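Mannan endo-1,4-beta-mannosidase (Bacillus subtilis, PDB 3CBW) catalyses the random endo-hydrolysis of beta-1,4-mannosidic linkages in mannan, galactomannan and glucomannan, and so takes part in glucomannan degradation. Local coordinates at residues G179-W184 / S225-R230; R172-M177 / Q202-I207; S188-D193 / N229-T234. The protein carries 3 engineered substitutions. All blocks are in the same frame, centred on the assembly; numbering follows the deposited sequence.

Interaction 1 (G179-W184 / S225-R230); sequences GEWFWW and SPDANR
Arg230 grips Glu180 side-on, with NE and NH2 each taking one carboxylate oxygen. NE donates to OE1 of Glu180 over 2.8 Å and NH2 donates to OE2 of Glu180 over 2.9 Å, at nearly straight N-H...O angles of 163° and 169°. Both oxygens use their syn lone pairs, and the carboxylate and guanidinium planes lie only 19° apart, the geometry of a bidentate salt bridge. Bends at chi2 in both chains bring the charged ends together. The remaining nitrogen, Arg230 NH1, turns back to Asn229 O at 2.9 Å, so three bonds fix the rotation of the guanidinium. These residues sit on two loops following neighbouring strands, 169-172 and 220-224, of the TIM barrel of glycosyl hydrolase family 26. Trp181, a substrate-binding residue by similarity, turns the edge of its six-membered ring to Asp227 and Arg230. CZ2 meets Asp227 OD1 at 3.4 Å, while CZ3 comes tip to tip over a face of the Arg230 guanidinium, 3.7 Å from NH2, the ring standing almost upright on it; Trp181 NE1 hydrogen-bonds to OE1 of Glu176, the proton donor by similarity. An alanine in place of Arg230 would lose the whole bidentate grip and would probably leave Glu180 and the outer rim of the Trp181 ring less firmly positioned. Asp227 itself forms an Asx turn, its OD2 accepting from Asn229 N, and Gly179 CA packs 4.0 Å from Arg230 CG.

Interaction 2 (R172-M177 / Q202-I207); sequences RPLHEM and QLYKKI
Leu174 has a left-handed backbone conformation and a side chain whose CG stands anti to the carbonyl carbon (chi1 -56°), while chi2 of 175° extends CD1 away from CA, so that it lands on helix 194-214. The contact belongs to the TIM barrel of glycosyl hydrolase family 26: the chain leaving strand 169-172 packs against the helix that follows it, within a beta-alpha unit whose connecting loop carries His175 and Glu176, the latter the proton donor by similarity. Leu174 buries the largest share of any residue here and touches three of the helix residues. Its CD1 branch drops onto the helix backbone, 3.6 Å from Tyr204 CA, and lies 3.8 Å from Leu203 CG. The CD2 branch meets Leu203 CD2 at 3.9 Å, and the two leucines cross obliquely, both methyls of Leu174 engaged. Leu203 and Tyr204 each hold CG anti to the backbone N, whereas Ile207, one turn further along, extends CD1 to meet Leu174 CD1 tip to tip at 3.8 Å. No hydrogen bond spans the two segments, and all five touching residues are buried. The backbone of Leu174 is nevertheless tied to the same helix, because its O accepts from Tyr200 OH. On the flank, Pro173 and Tyr204 also share Trp222 of strand 220-224 as a neighbour, while the phenol oxygen of Tyr204 is satisfied by Tyr242 O. The pyrrolidine ring crosses the tyrosine obliquely, its CG resting 4.2 Å from Tyr204 CE1.

Interaction 3 (S188-D193 / N229-T234); sequences SYNQKD and NRDFKT
Segment 188-193 makes a type II beta turn from Ser188 to Gln191, which places Asn190, in a left-handed conformation, with its CA 5.7 Å from that of Asp231. From there the Asn190 side chain, CG anti to the carbonyl carbon, reaches across the gap. Its OD1 accepts from Asp231 N over 2.8 Å in an almost straight bond (174°), the N-H coming from above the carbonyl plane. The other end of the amide, ND2, donates to a water that in turn donates to Asn229 O, so the carboxamide bonds to the opposing backbone both directly and through water, which sets its orientation. The Asp231 carboxylate lies stacked on this amide, the planes 8° apart, with OD2 3.4 Å from Asn190 CG. Both segments belong to long loops of the TIM barrel, following strands 169-172 and 220-224, and they meet at the surface just before Asp193 N-caps helix 194-214. Tyr189 sets CE1 over the centre of one face of the Arg230 guanidinium, the face opposite the one Trp181 meets, 3.3 Å from CZ, with the planes tilted by 58°; that guanidinium is already held in its own plane by Glu180. Phe232 fills the other end of the contact. The rim of its ring, at CZ, approaches Asn190 O to 3.5 Å, and Lys192 lays its aliphatic chain over one face of the ring, Asp231 CB covering the opposite face, with Lys192 CB 3.6 Å from Phe232 CZ. Beyond the aromatic, the extended lysine carries NZ onward to a long, weak ion pair with Asp235.

How the interactions relate
Interaction 2 is buried, joining the chain after strand 169-172 to helix 194-214 through apolar packing, without hydrogen bonds between its segments. Interactions 1 and 3 tie the loop after strand 169-172 to the loop after strand 220-224, and their chemistry becomes more polar toward the surface: interaction 1, partly buried, depends on a salt bridge beside Trp181, probably a substrate-binding residue, and interaction 3, at the surface, on an amide-to-backbone bond, water and stacking. Arg230 serves both: its edge takes Glu180 and one face Trp181 in interaction 1, the opposite face Tyr189 in interaction 3. Hydrogen bonds from Glu176 N to Ser225 O and from Trp184 NE1 to His175 O link interactions 1 and 2, whereas 2 and 3 do not touch.

Interaction 1 (G179-W184 / S225-R230)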
loop_
_atom_site.group_PDB
_atom_site.type_symbol
_atom_site.label_atom_id
_atom_site.label_comp_id
_atom_site.label_asym_id
_atom_site.label_seq_id
_atom_site.Cartn_x
_atom_site.Cartn_y
_atom_site.Cartn_z
ATOM N N GLY A 179 10.812 8.393 -5.802
ATOM C CA GLY A 179 12.101 7.719 -5.882
ATOM C C GLY A 179 12.507 7.530 -7.332
ATOM O O GLY A 179 11.713 7.738 -8.257
ATOM N N GLU A 180 13.742 7.089 -7.520
ATOM C CA GLU A 180 14.338 7.013 -8.843
ATOM C C GLU A 180 14.623 5.577 -9.254
ATOM O O GLU A 180 15.322 5.341 -10.237
ATOM C CB GLU A 180 15.593 7.909 -8.921
ATOM C CG GLU A 180 16.811 7.431 -8.114
ATOM C CD GLU A 180 16.779 7.772 -6.622
ATOM O OE1 GLU A 180 15.828 8.414 -6.126
ATOM O OE2 GLU A 180 17.735 7.383 -5.929
ATOM N N TRP A 181 14.067 4.615 -8.523
ATOM C CA TRP A 181 14.329 3.197 -8.778
ATOM C C TRP A 181 13.273 2.527 -9.679
ATOM O O TRP A 181 13.639 1.866 -10.654
ATOM C CB TRP A 181 14.579 2.435 -7.469
ATOM C CG TRP A 181 13.653 2.778 -6.342
ATOM C CD1 TRP A 181 12.488 2.134 -6.019
ATOM C CD2 TRP A 181 13.815 3.825 -5.379
ATOM N NE1 TRP A 181 11.912 2.718 -4.919
ATOM C CE2 TRP A 181 12.707 3.754 -4.503
ATOM C CE3 TRP A 181 14.796 4.806 -5.157
ATOM C CZ2 TRP A 181 12.540 4.630 -3.437
ATOM C CZ3 TRP A 181 14.629 5.681 -4.092
ATOM C CH2 TRP A 181 13.503 5.590 -3.245
ATOM N N PHE A 182 11.985 2.717 -9.406
ATOM C CA PHE A 182 10.940 2.092 -10.235
ATOM C C PHE A 182 10.738 2.841 -11.546
ATOM O O PHE A 182 10.881 4.060 -11.611
ATOM C CB PHE A 182 9.615 2.030 -9.484
ATOM C CG PHE A 182 9.650 1.191 -8.229
ATOM C CD1 PHE A 182 10.150 -0.110 -8.248
ATOM C CD2 PHE A 182 9.124 1.687 -7.044
ATOM C CE1 PHE A 182 10.158 -0.896 -7.086
ATOM C CE2 PHE A 182 9.120 0.915 -5.885
ATOM C CZ PHE A 182 9.630 -0.373 -5.912
ATOM N N TRP A 183 10.353 2.107 -12.585
ATOM C CA TRP A 183 10.217 2.713 -13.909
ATOM C C TRP A 183 9.188 3.851 -13.956
ATOM O O TRP A 183 9.301 4.758 -14.784
ATOM C CB TRP A 183 9.903 1.656 -14.969
ATOM C CG TRP A 183 8.587 0.930 -14.800
ATOM C CD1 TRP A 183 8.396 -0.284 -14.200
ATOM C CD2 TRP A 183 7.290 1.357 -15.256
ATOM N NE1 TRP A 183 7.066 -0.644 -14.252
ATOM C CE2 TRP A 183 6.367 0.341 -14.894
ATOM C CE3 TRP A 183 6.815 2.491 -15.929
ATOM C CZ2 TRP A 183 5.000 0.442 -15.161
ATOM C CZ3 TRP A 183 5.441 2.582 -16.205
ATOM C CH2 TRP A 183 4.564 1.558 -15.825
ATOM N N TRP A 184 8.184 3.805 -13.081
ATOM C CA TRP A 184 7.112 4.800 -13.101
ATOM C C TRP A 184 7.449 6.097 -12.356
ATOM O O TRP A 184 6.659 7.044 -12.367
ATOM C CB TRP A 184 5.822 4.195 -12.546
ATOM C CG TRP A 184 5.941 3.671 -11.132
ATOM C CD1 TRP A 184 5.854 4.399 -9.966
ATOM C CD2 TRP A 184 6.115 2.303 -10.745
ATOM N NE1 TRP A 184 5.989 3.559 -8.887
ATOM C CE2 TRP A 184 6.144 2.270 -9.333
ATOM C CE3 TRP A 184 6.279 1.103 -11.459
ATOM C CZ2 TRP A 184 6.302 1.081 -8.614
ATOM C CZ3 TRP A 184 6.459 -0.073 -10.749
ATOM C CH2 TRP A 184 6.469 -0.073 -9.334
ATOM N N SER A 225 1.383 6.594 -2.042
ATOM C CA SER A 225 2.488 6.313 -1.120
ATOM C C SER A 225 3.870 6.727 -1.641
ATOM O O SER A 225 4.664 5.888 -2.077
ATOM C CB SER A 225 2.481 4.834 -0.699
ATOM O OG SER A 225 2.531 3.959 -1.814
ATOM N N PRO A 226 4.191 8.030 -1.555
ATOM C CA PRO A 226 5.559 8.454 -1.827
ATOM C C PRO A 226 6.562 7.891 -0.818
ATOM O O PRO A 226 6.192 7.459 0.290
ATOM C CB PRO A 226 5.492 9.966 -1.666
ATOM C CG PRO A 226 4.239 10.246 -0.888
ATOM C CD PRO A 226 3.302 9.150 -1.190
ATOM N N ASP A 227 7.828 7.901 -1.214
ATOM C CA ASP A 227 8.922 7.544 -0.328
ATOM C C ASP A 227 9.267 8.710 0.603
ATOM O O ASP A 227 9.397 9.854 0.158
ATOM C CB ASP A 227 10.140 7.198 -1.173
ATOM C CG ASP A 227 11.158 6.427 -0.406
ATOM O OD1 ASP A 227 11.044 5.187 -0.406
ATOM O OD2 ASP A 227 12.053 7.055 0.201
ATOM N N ALA A 228 9.493 8.399 1.880
ATOM C CA ALA A 228 9.856 9.410 2.879
ATOM C C ALA A 228 11.232 10.021 2.668
ATOM O O ALA A 228 11.502 11.115 3.157
ATOM C CB ALA A 228 9.781 8.818 4.270
ATOM N N ASN A 229 12.106 9.311 1.964
ATOM C CA ASN A 229 13.495 9.721 1.848
ATOM C C ASN A 229 13.828 10.426 0.544
ATOM O O ASN A 229 14.996 10.535 0.187
ATOM C CB ASN A 229 14.424 8.513 2.075
ATOM C CG ASN A 229 14.296 7.920 3.475
ATOM O OD1 ASN A 229 13.857 8.589 4.412
ATOM N ND2 ASN A 229 14.676 6.654 3.617
ATOM N N ARG A 230 12.805 10.928 -0.139
ATOM C CA ARG A 230 12.993 11.733 -1.342
ATOM C C ARG A 230 12.058 12.931 -1.310
ATOM O O ARG A 230 11.050 12.924 -0.599
ATOM C CB ARG A 230 12.737 10.890 -2.596
ATOM C CG ARG A 230 13.724 9.742 -2.804
ATOM C CD ARG A 230 15.121 10.257 -3.123
ATOM N NE ARG A 230 16.050 9.185 -3.480
ATOM C CZ ARG A 230 16.772 8.485 -2.608
ATOM N NH1 ARG A 230 16.688 8.720 -1.299
ATOM N NH2 ARG A 230 17.598 7.548 -3.053
#

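Interaction 2 (R172-M177 / Q202-I207)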
loop_
_atom_site.group_PDB
_atom_site.type_symbol
_atom_site.label_atom_id
_atom_site.label_comp_id
_atom_site.label_asym_id
_atom_site.label_seq_id
_atom_site.Cartn_x
_atom_site.Cartn_y
_atom_site.Cartn_z
ATOM N N ARG A 172 -2.630 -0.218 -3.370
ATOM C CA ARG A 172 -1.554 0.759 -3.318
ATOM C C ARG A 172 -0.665 0.617 -4.555
ATOM O O ARG A 172 0.402 0.026 -4.479
ATOM C CB ARG A 172 -0.757 0.547 -2.023
ATOM C CG ARG A 172 0.361 1.556 -1.784
ATOM C CD ARG A 172 0.997 1.325 -0.422
ATOM N NE ARG A 172 1.717 0.057 -0.307
ATOM C CZ ARG A 172 3.027 -0.100 -0.430
ATOM N NH1 ARG A 172 3.817 0.932 -0.683
ATOM N NH2 ARG A 172 3.555 -1.298 -0.300
ATOM N N PRO A 173 -1.102 1.179 -5.696
ATOM C CA PRO A 173 -0.352 1.071 -6.947
ATOM C C PRO A 173 0.683 2.188 -7.094
ATOM O O PRO A 173 0.519 3.276 -6.527
ATOM C CB PRO A 173 -1.436 1.264 -7.996
ATOM C CG PRO A 173 -2.366 2.279 -7.364
ATOM C CD PRO A 173 -2.368 1.925 -5.880
ATOM N N LEU A 174 1.735 1.931 -7.872
ATOM C CA LEU A 174 2.645 2.994 -8.322
ATOM C C LEU A 174 3.264 3.750 -7.154
ATOM O O LEU A 174 3.345 4.983 -7.148
ATOM C CB LEU A 174 1.926 3.958 -9.264
ATOM C CG LEU A 174 1.253 3.366 -10.499
ATOM C CD1 LEU A 174 0.498 4.465 -11.214
ATOM C CD2 LEU A 174 2.255 2.706 -11.432
ATOM N N HIS A 175 3.753 2.990 -6.177
ATOM C CA HIS A 175 4.303 3.559 -4.951
ATOM C C HIS A 175 5.726 4.086 -5.148
ATOM O O HIS A 175 6.403 3.760 -6.133
ATOM C CB HIS A 175 4.249 2.509 -3.839
ATOM C CG HIS A 175 5.079 1.294 -4.098
ATOM N ND1 HIS A 175 4.867 0.441 -5.167
ATOM C CD2 HIS A 175 6.079 0.746 -3.366
ATOM C CE1 HIS A 175 5.741 -0.550 -5.100
ATOM N NE2 HIS A 175 6.474 -0.400 -4.009
ATOM N N GLU A 176 6.165 4.926 -4.215
ATOM C CA GLU A 176 7.541 5.447 -4.212
ATOM C C GLU A 176 7.914 6.126 -5.525
ATOM O O GLU A 176 9.045 6.022 -6.005
ATOM C CB GLU A 176 8.554 4.360 -3.838
ATOM C CG GLU A 176 8.283 3.801 -2.447
ATOM C CD GLU A 176 9.091 2.568 -2.082
ATOM O OE1 GLU A 176 10.065 2.217 -2.787
ATOM O OE2 GLU A 176 8.724 1.920 -1.063
ATOM N N MET A 177 6.946 6.833 -6.089
ATOM C CA MET A 177 7.086 7.483 -7.379
ATOM C C MET A 177 8.047 8.672 -7.362
ATOM O O MET A 177 8.524 9.085 -8.420
ATOM C CB MET A 177 5.708 7.903 -7.896
ATOM C CG MET A 177 5.097 9.164 -7.253
ATOM S SD MET A 177 4.777 9.237 -5.412
ATOM C CE MET A 177 3.522 7.897 -5.219
ATOM N N GLN A 202 -1.057 11.125 -14.846
ATOM C CA GLN A 202 -1.819 10.495 -15.921
ATOM C C GLN A 202 -1.842 8.980 -15.783
ATOM O O GLN A 202 -2.883 8.354 -15.980
ATOM C CB GLN A 202 -1.247 10.908 -17.269
ATOM C CG GLN A 202 -1.471 12.372 -17.579
ATOM C CD GLN A 202 -0.768 12.807 -18.849
ATOM O OE1 GLN A 202 -0.966 12.216 -19.903
ATOM N NE2 GLN A 202 0.070 13.835 -18.748
ATOM N N LEU A 203 -0.709 8.388 -15.421
ATOM C CA LEU A 203 -0.631 6.942 -15.261
ATOM C C LEU A 203 -1.469 6.451 -14.079
ATOM O O LEU A 203 -2.175 5.443 -14.183
ATOM C CB LEU A 203 0.832 6.509 -15.116
ATOM C CG LEU A 203 1.079 5.002 -14.981
ATOM C CD1 LEU A 203 0.631 4.225 -16.225
ATOM C CD2 LEU A 203 2.550 4.742 -14.700
ATOM N N TYR A 204 -1.399 7.164 -12.962
ATOM C CA TYR A 204 -2.194 6.802 -11.809
ATOM C C TYR A 204 -3.681 6.865 -12.179
ATOM O O TYR A 204 -4.443 5.936 -11.881
ATOM C CB TYR A 204 -1.867 7.725 -10.643
ATOM C CG TYR A 204 -2.548 7.335 -9.360
ATOM C CD1 TYR A 204 -1.830 6.803 -8.292
ATOM C CD2 TYR A 204 -3.920 7.530 -9.208
ATOM C CE1 TYR A 204 -2.488 6.466 -7.098
ATOM C CE2 TYR A 204 -4.567 7.193 -8.065
ATOM C CZ TYR A 204 -3.865 6.658 -7.020
ATOM O OH TYR A 204 -4.569 6.384 -5.879
ATOM N N LYS A 205 -4.095 7.945 -12.837
ATOM C CA LYS A 205 -5.495 8.090 -13.232
ATOM C C LYS A 205 -5.914 7.030 -14.244
ATOM O O LYS A 205 -7.046 6.564 -14.207
ATOM C CB LYS A 205 -5.757 9.484 -13.772
ATOM C CG LYS A 205 -5.627 10.569 -12.737
ATOM C CD LYS A 205 -5.917 11.888 -13.399
ATOM C CE LYS A 205 -5.442 13.056 -12.605
ATOM N NZ LYS A 205 -5.604 14.274 -13.446
ATOM N N LYS A 206 -5.004 6.636 -15.130
ATOM C CA LYS A 206 -5.286 5.571 -16.094
ATOM C C LYS A 206 -5.580 4.258 -15.366
ATOM O O LYS A 206 -6.521 3.531 -15.702
ATOM C CB LYS A 206 -4.094 5.417 -17.027
ATOM C CG LYS A 206 -4.213 4.332 -18.070
ATOM C CD LYS A 206 -3.028 4.427 -19.025
ATOM C CE LYS A 206 -3.107 3.422 -20.124
ATOM N NZ LYS A 206 -3.994 3.866 -21.239
ATOM N N ILE A 207 -4.785 3.955 -14.347
ATOM C CA ILE A 207 -5.041 2.754 -13.566
ATOM C C ILE A 207 -6.344 2.896 -12.767
ATOM O O ILE A 207 -7.136 1.952 -12.695
ATOM C CB ILE A 207 -3.848 2.385 -12.669
ATOM C CG1 ILE A 207 -2.636 2.030 -13.545
ATOM C CG2 ILE A 207 -4.227 1.253 -11.702
ATOM C CD1 ILE A 207 -1.404 1.604 -12.774
#

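Interaction 3 (S188-D193 / N229-T234)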
loop_
_atom_site.group_PDB
_atom_site.type_symbol
_atom_site.label_atom_id
_atom_site.label_comp_id
_atom_site.label_asym_id
_atom_site.label_seq_id
_atom_site.Cartn_x
_atom_site.Cartn_y
_atom_site.Cartn_z
ATOM N N SER A 188 16.195 10.690 -11.895
ATOM C CA SER A 188 17.400 11.056 -11.174
ATOM C C SER A 188 17.034 11.484 -9.764
ATOM O O SER A 188 15.978 12.079 -9.534
ATOM C CB SER A 188 18.133 12.200 -11.878
ATOM O OG SER A 188 18.850 11.737 -13.013
ATOM N N TYR A 189 17.942 11.189 -8.847
ATOM C CA TYR A 189 17.814 11.462 -7.424
ATOM C C TYR A 189 17.362 12.886 -7.142
ATOM O O TYR A 189 18.089 13.844 -7.424
ATOM C CB TYR A 189 19.186 11.207 -6.799
ATOM C CG TYR A 189 19.309 11.471 -5.326
ATOM C CD1 TYR A 189 19.081 10.456 -4.405
ATOM C CD2 TYR A 189 19.706 12.724 -4.847
ATOM C CE1 TYR A 189 19.213 10.682 -3.035
ATOM C CE2 TYR A 189 19.832 12.963 -3.467
ATOM C CZ TYR A 189 19.585 11.931 -2.577
ATOM O OH TYR A 189 19.704 12.125 -1.219
ATOM N N ASN A 190 16.160 13.020 -6.575
ATOM C CA ASN A 190 15.608 14.330 -6.167
ATOM C C ASN A 190 15.606 15.385 -7.271
ATOM O O ASN A 190 15.678 16.580 -7.002
ATOM C CB ASN A 190 16.306 14.863 -4.907
ATOM C CG ASN A 190 15.843 14.158 -3.650
ATOM O OD1 ASN A 190 14.734 13.610 -3.601
ATOM N ND2 ASN A 190 16.668 14.198 -2.610
ATOM N N GLN A 191 15.500 14.938 -8.511
ATOM C CA GLN A 191 15.518 15.833 -9.654
ATOM C C GLN A 191 14.090 16.074 -10.110
ATOM O O GLN A 191 13.432 15.170 -10.631
ATOM C CB GLN A 191 16.364 15.226 -10.774
ATOM C CG GLN A 191 16.451 16.070 -12.045
ATOM C CD GLN A 191 16.859 15.254 -13.260
ATOM O OE1 GLN A 191 16.056 14.511 -13.827
ATOM N NE2 GLN A 191 18.114 15.398 -13.671
ATOM N N LYS A 192 13.608 17.292 -9.903
ATOM C CA LYS A 192 12.265 17.642 -10.336
ATOM C C LYS A 192 12.227 17.612 -11.858
ATOM O O LYS A 192 13.131 18.117 -12.520
ATOM C CB LYS A 192 11.846 19.014 -9.802
ATOM C CG LYS A 192 10.337 19.241 -9.842
ATOM C CD LYS A 192 9.950 20.574 -9.232
ATOM C CE LYS A 192 8.436 20.691 -9.158
ATOM N NZ LYS A 192 8.003 21.928 -8.453
ATOM N N ASP A 193 11.210 16.956 -12.398
ATOM C CA ASP A 193 10.981 16.859 -13.831
ATOM C C ASP A 193 9.482 17.076 -13.942
ATOM O O ASP A 193 8.689 16.201 -13.590
ATOM C CB ASP A 193 11.431 15.467 -14.312
ATOM C CG ASP A 193 11.157 15.203 -15.801
ATOM O OD1 ASP A 193 10.312 15.875 -16.411
ATOM O OD2 ASP A 193 11.774 14.262 -16.346
ATOM N N ASN A 229 12.106 9.311 1.964
ATOM C CA ASN A 229 13.495 9.721 1.848
ATOM C C ASN A 229 13.828 10.426 0.544
ATOM O O ASN A 229 14.996 10.535 0.187
ATOM C CB ASN A 229 14.424 8.513 2.075
ATOM C CG ASN A 229 14.296 7.920 3.475
ATOM O OD1 ASN A 229 13.857 8.589 4.412
ATOM N ND2 ASN A 229 14.676 6.654 3.617
ATOM N N ARG A 230 12.805 10.928 -0.139
ATOM C CA ARG A 230 12.993 11.733 -1.342
ATOM C C ARG A 230 12.058 12.931 -1.310
ATOM O O ARG A 230 11.050 12.924 -0.599
ATOM C CB ARG A 230 12.737 10.890 -2.596
ATOM C CG ARG A 230 13.724 9.742 -2.804
ATOM C CD ARG A 230 15.121 10.257 -3.123
ATOM N NE ARG A 230 16.050 9.185 -3.480
ATOM C CZ ARG A 230 16.772 8.485 -2.608
ATOM N NH1 ARG A 230 16.688 8.720 -1.299
ATOM N NH2 ARG A 230 17.598 7.548 -3.053
ATOM N N ASP A 231 12.398 13.959 -2.081
ATOM C CA ASP A 231 11.598 15.172 -2.154
ATOM C C ASP A 231 10.294 14.944 -2.918
ATOM O O ASP A 231 10.034 13.844 -3.418
ATOM C CB ASP A 231 12.403 16.286 -2.849
ATOM C CG ASP A 231 13.675 16.660 -2.105
ATOM O OD1 ASP A 231 13.757 16.450 -0.876
ATOM O OD2 ASP A 231 14.590 17.194 -2.772
ATOM N N PHE A 232 9.473 15.991 -2.988
ATOM C CA PHE A 232 8.309 16.053 -3.868
ATOM C C PHE A 232 7.179 15.139 -3.436
ATOM O O PHE A 232 6.499 14.556 -4.277
ATOM C CB PHE A 232 8.686 15.769 -5.336
ATOM C CG PHE A 232 9.972 16.416 -5.771
ATOM C CD1 PHE A 232 10.152 17.791 -5.674
ATOM C CD2 PHE A 232 11.012 15.637 -6.260
ATOM C CE1 PHE A 232 11.360 18.379 -6.060
ATOM C CE2 PHE A 232 12.210 16.210 -6.650
ATOM C CZ PHE A 232 12.389 17.579 -6.547
ATOM N N LYS A 233 6.954 15.034 -2.134
ATOM C CA LYS A 233 5.951 14.098 -1.637
ATOM C C LYS A 233 4.555 14.405 -2.125
ATOM O O LYS A 233 3.771 13.486 -2.311
ATOM C CB LYS A 233 5.911 14.073 -0.114
ATOM C CG LYS A 233 6.835 13.100 0.550
ATOM C CD LYS A 233 8.031 13.817 1.057
ATOM C CE LYS A 233 8.949 12.920 1.851
ATOM N NZ LYS A 233 10.251 13.593 1.983
ATOM N N THR A 234 4.224 15.683 -2.303
ATOM C CA THR A 234 2.880 16.059 -2.742
ATOM C C THR A 234 2.767 16.418 -4.211
ATOM O O THR A 234 1.656 16.495 -4.718
ATOM C CB THR A 234 2.295 17.218 -1.914
ATOM O OG1 THR A 234 3.070 18.402 -2.123
ATOM C CG2 THR A 234 2.252 16.864 -0.435
HETATM O O HOH W 1 16.368 13.108 0.050
#